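Local coordinates for ssDNA binding protein (PDB 4PSN), which binds single-stranded DNA, which is entrapped in a system of tunnels running between its subunits, at the interface of chains A and B. Residues are numbered along the deposited sequence; one frame, centred on the assembly and turned at random. Chains: chain A/B, ssDNA binding protein.

Contact 1: the interface of chains A and B. Residues chain A 57, 62, 92, 94; chain B 103, 106-107.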
loop_
_atom_site.group_PDB
_atom_site.type_symbol
_atom_site.label_atom_id
_atom_site.label_comp_id
_atom_site.label_asym_id
_atom_site.label_seq_id
_atom_site.Cartn_x
_atom_site.Cartn_y
_atom_site.Cartn_z
ATOM N N LEU A 57 -14.871 16.526 -14.592
ATOM C CA LEU A 57 -15.889 15.643 -14.025
ATOM C C LEU A 57 -16.052 15.803 -12.511
ATOM O O LEU A 57 -17.148 16.080 -12.018
ATOM C CB LEU A 57 -15.609 14.184 -14.385
ATOM C CG LEU A 57 -16.556 13.190 -13.702
ATOM C CD1 LEU A 57 -17.991 13.392 -14.187
ATOM C CD2 LEU A 57 -16.101 11.758 -13.929
ATOM N N LEU A 62 -19.555 16.681 -10.561
ATOM C CA LEU A 62 -19.871 15.946 -9.339
ATOM C C LEU A 62 -19.668 16.795 -8.094
ATOM O O LEU A 62 -19.997 16.369 -6.992
ATOM C CB LEU A 62 -19.029 14.671 -9.243
ATOM C CG LEU A 62 -19.266 13.620 -10.331
ATOM C CD1 LEU A 62 -18.241 12.513 -10.235
ATOM C CD2 LEU A 62 -20.673 13.044 -10.240
ATOM N N VAL A 92 -16.559 6.000 -11.612
ATOM C CA VAL A 92 -16.140 6.867 -10.531
ATOM C C VAL A 92 -17.017 6.588 -9.330
ATOM O O VAL A 92 -18.229 6.450 -9.466
ATOM C CB VAL A 92 -16.283 8.340 -10.904
ATOM C CG1 VAL A 92 -16.024 9.204 -9.686
ATOM C CG2 VAL A 92 -15.337 8.709 -12.064
ATOM N N LEU A 94 -17.772 8.117 -5.333
ATOM C CA LEU A 94 -17.532 9.298 -4.526
ATOM C C LEU A 94 -18.102 9.086 -3.126
ATOM O O LEU A 94 -19.192 8.525 -2.972
ATOM C CB LEU A 94 -18.176 10.526 -5.182
ATOM C CG LEU A 94 -18.182 11.829 -4.373
ATOM C CD1 LEU A 94 -16.768 12.285 -4.041
ATOM C CD2 LEU A 94 -18.933 12.933 -5.123
ATOM N N ILE B 103 -24.566 9.116 -9.215
ATOM C CA ILE B 103 -23.315 9.369 -9.938
ATOM C C ILE B 103 -23.330 8.901 -11.384
ATOM O O ILE B 103 -22.920 9.637 -12.272
ATOM C CB ILE B 103 -22.105 8.655 -9.286
ATOM C CG1 ILE B 103 -21.933 9.085 -7.836
ATOM C CG2 ILE B 103 -20.827 8.953 -10.079
ATOM C CD1 ILE B 103 -21.559 10.542 -7.699
ATOM N N ILE B 106 -24.502 11.021 -14.490
ATOM C CA ILE B 106 -23.577 12.117 -14.763
ATOM C C ILE B 106 -22.301 11.633 -15.452
ATOM O O ILE B 106 -21.845 12.236 -16.428
ATOM C CB ILE B 106 -23.198 12.858 -13.470
ATOM C CG1 ILE B 106 -24.451 13.459 -12.823
ATOM C CG2 ILE B 106 -22.154 13.928 -13.754
ATOM C CD1 ILE B 106 -24.251 13.929 -11.387
ATOM N N VAL B 107 -21.727 10.551 -14.937
ATOM C CA VAL B 107 -20.492 10.011 -15.497
ATOM C C VAL B 107 -20.707 9.535 -16.925
ATOM O O VAL B 107 -19.915 9.836 -17.814
ATOM C CB VAL B 107 -19.930 8.853 -14.649
ATOM C CG1 VAL B 107 -18.740 8.228 -15.353
ATOM C CG2 VAL B 107 -19.522 9.353 -13.274
#
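A:Leu62 sets one methyl as a knob between B:Ile103 and B:Ile106, on the side of a helix from the partner chain. The protein is an archaeal ThermoDBP-related protein, and the interface is an apolar packing of helix on strand and helix between two copies of it: helix 100-119 of chain B lies against strand 90-97 and the end of helix 40-61 of chain A. The methyl CD2 of A:Leu62 lies 3.7 Å from CD1 of B:Ile103, whose side chain it meets at about a right angle. Against B:Ile106 the two side chains instead slide past one another in opposite directions, and the same CD2 is 3.9 Å from both CG2 and CD1 of that isoleucine. B:Ile103 has CG1 anti to its carbonyl carbon and a folded second torsion (chi2 -66°), which turns CD1 toward A:Leu62; its other branch, CG2, rests 3.7 Å from the backbone O of A:Val92, a van der Waals contact with the strand itself. B:Ile106 is drawn out instead (chi2 166°), its CD1 lying beside the leucine.

One turn on from B:Ile103, B:Val107 sets its CG2 methyl 4.1 Å from CB of A:Val92. Looser contacts border the groove, with CD1 of A:Leu57 at 4.2 Å from CG2 of B:Ile106, and the CB of A:Leu94 reaching the end of B:Ile103.

Behind the knob, chain A supplies its own backing. CD1, the other methyl of A:Leu62, packs 4.0 Å from CG1 of A:Val92 and also touches CD1 of A:Leu57, which probably limits how far the leucine can turn and favours CD2 facing chain B.

Contact 2: the interface of chains A and B. Residues chain A 49-50, 52-53; chain B 117-119.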
loop_
_atom_site.group_PDB
_atom_site.type_symbol
_atom_site.label_atom_id
_atom_site.label_comp_id
_atom_site.label_asym_id
_atom_site.label_seq_id
_atom_site.Cartn_x
_atom_site.Cartn_y
_atom_site.Cartn_z
ATOM N N ASN A 49 -3.586 13.963 -19.682
ATOM C CA ASN A 49 -4.851 14.163 -20.380
ATOM C C ASN A 49 -6.019 13.534 -19.619
ATOM O O ASN A 49 -7.094 14.124 -19.518
ATOM C CB ASN A 49 -4.773 13.645 -21.825
ATOM C CG ASN A 49 -3.794 14.454 -22.691
ATOM O OD1 ASN A 49 -3.478 15.608 -22.388
ATOM N ND2 ASN A 49 -3.315 13.846 -23.766
ATOM N N LEU A 50 -5.807 12.351 -19.049
ATOM C CA LEU A 50 -6.875 11.732 -18.279
ATOM C C LEU A 50 -7.208 12.606 -17.071
ATOM O O LEU A 50 -8.379 12.815 -16.750
ATOM C CB LEU A 50 -6.501 10.315 -17.835
ATOM C CG LEU A 50 -7.586 9.625 -17.011
ATOM C CD1 LEU A 50 -8.842 9.393 -17.865
ATOM C CD2 LEU A 50 -7.085 8.306 -16.432
ATOM N N ARG A 52 -6.937 15.767 -16.699
ATOM C CA ARG A 52 -7.627 16.965 -17.146
ATOM C C ARG A 52 -9.113 16.642 -17.274
ATOM O O ARG A 52 -9.978 17.394 -16.821
ATOM C CB ARG A 52 -7.036 17.416 -18.489
ATOM C CG ARG A 52 -7.486 18.760 -18.959
ATOM C CD ARG A 52 -8.776 18.662 -19.735
ATOM N NE ARG A 52 -9.347 19.984 -19.979
ATOM C CZ ARG A 52 -9.174 20.682 -21.095
ATOM N NH1 ARG A 52 -8.451 20.184 -22.098
ATOM N NH2 ARG A 52 -9.730 21.878 -21.210
ATOM N N VAL A 53 -9.411 15.496 -17.865
ATOM C CA VAL A 53 -10.803 15.080 -18.004
ATOM C C VAL A 53 -11.438 14.833 -16.627
ATOM O O VAL A 53 -12.576 15.234 -16.370
ATOM C CB VAL A 53 -10.906 13.804 -18.849
ATOM C CG1 VAL A 53 -12.336 13.300 -18.886
ATOM C CG2 VAL A 53 -10.382 14.063 -20.247
ATOM N N LEU B 117 -12.181 16.589 -24.834
ATOM C CA LEU B 117 -11.393 17.200 -23.768
ATOM C C LEU B 117 -9.970 16.637 -23.673
ATOM O O LEU B 117 -9.031 17.369 -23.361
ATOM C CB LEU B 117 -12.111 17.050 -22.422
ATOM C CG LEU B 117 -13.067 18.171 -22.022
ATOM C CD1 LEU B 117 -13.779 18.712 -23.238
ATOM C CD2 LEU B 117 -14.059 17.685 -20.977
ATOM N N LEU B 118 -9.817 15.339 -23.920
ATOM C CA LEU B 118 -8.509 14.698 -23.856
ATOM C C LEU B 118 -7.480 15.503 -24.646
ATOM O O LEU B 118 -6.351 15.696 -24.196
ATOM C CB LEU B 118 -8.575 13.274 -24.422
ATOM C CG LEU B 118 -8.413 12.043 -23.524
ATOM C CD1 LEU B 118 -7.681 10.918 -24.279
ATOM C CD2 LEU B 118 -7.709 12.372 -22.215
ATOM N N GLU B 119 -7.884 15.983 -25.818
ATOM C CA GLU B 119 -6.943 16.553 -26.781
ATOM C C GLU B 119 -6.971 18.076 -26.836
ATOM O O GLU B 119 -5.953 18.720 -27.107
ATOM C CB GLU B 119 -7.224 15.985 -28.175
ATOM C CG GLU B 119 -7.025 14.481 -28.291
ATOM C CD GLU B 119 -5.562 14.076 -28.230
ATOM O OE1 GLU B 119 -4.781 14.741 -27.512
ATOM O OE2 GLU B 119 -5.190 13.098 -28.913
#
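B:Leu118 lays its CD2 methyl across helix 40-61 of chain A, between A:Asn49 and A:Val53, residues one turn apart. CG2 of A:Val53 meets this methyl at 3.7 Å, with the two side chains crossing at a slant, and the same valine branch brushes CB of B:Leu117. On the other flank the fit appears close, with CD2 of B:Leu118 3.3 Å from the backbone O of A:Asn49, though the leucine's unusual first torsion (chi1 -111°), away from the staggered positions, leaves the placement of this methyl doubtful.

Further out, the backbone O of B:Leu118 sits over the face of the A:Asn49 carboxamide, almost directly above CG at 3.2 Å. This is a face-on contact of a carbonyl oxygen with an amide carbon, not a hydrogen bond; the carbon's partial positive charge may favour it, offset by the nearby amide oxygen OD1 of A:Asn49, 3.4 Å from the same B:Leu118 O. An alanine at A:Asn49 would remove that flat amide, and the B:Leu118 carbonyl would probably be left without its covering on this side.

At the rim A:Arg52, bent at chi2 (-86°), brings NH1 of its guanidinium to 3.1 Å from the backbone O of B:Leu117. The oxygen lies well out of the guanidinium plane and the N-H points elsewhere, so no hydrogen bond forms, although the positive charge probably suits the carbonyl-rich, partly negative end of helix 100-119. B:Glu119 is poorly ordered and its carboxylate is only loosely placed beside the asparagine. The patch packs the last turn of one subunit's helix against a helix of the other and probably steadies the pairing there, where the chain leaves for its C-terminal domain.

Contact 1 and contact 2 lie about 16 Å apart, measured between the centres of their C-alpha atoms, and draw on the same two elements: helix 100-119 of chain B and helix 40-61 of chain A. Contact 1 uses the early turns of the chain B helix and adds a strand of chain A; contact 2 uses its last turn. Together they hold the helix along much of its length against the partner's N-terminal region. Two-fold symmetry repeats both with the chains exchanged, a reciprocal embrace that probably stabilises the subunit pairing on which intersubunit tunnels depend.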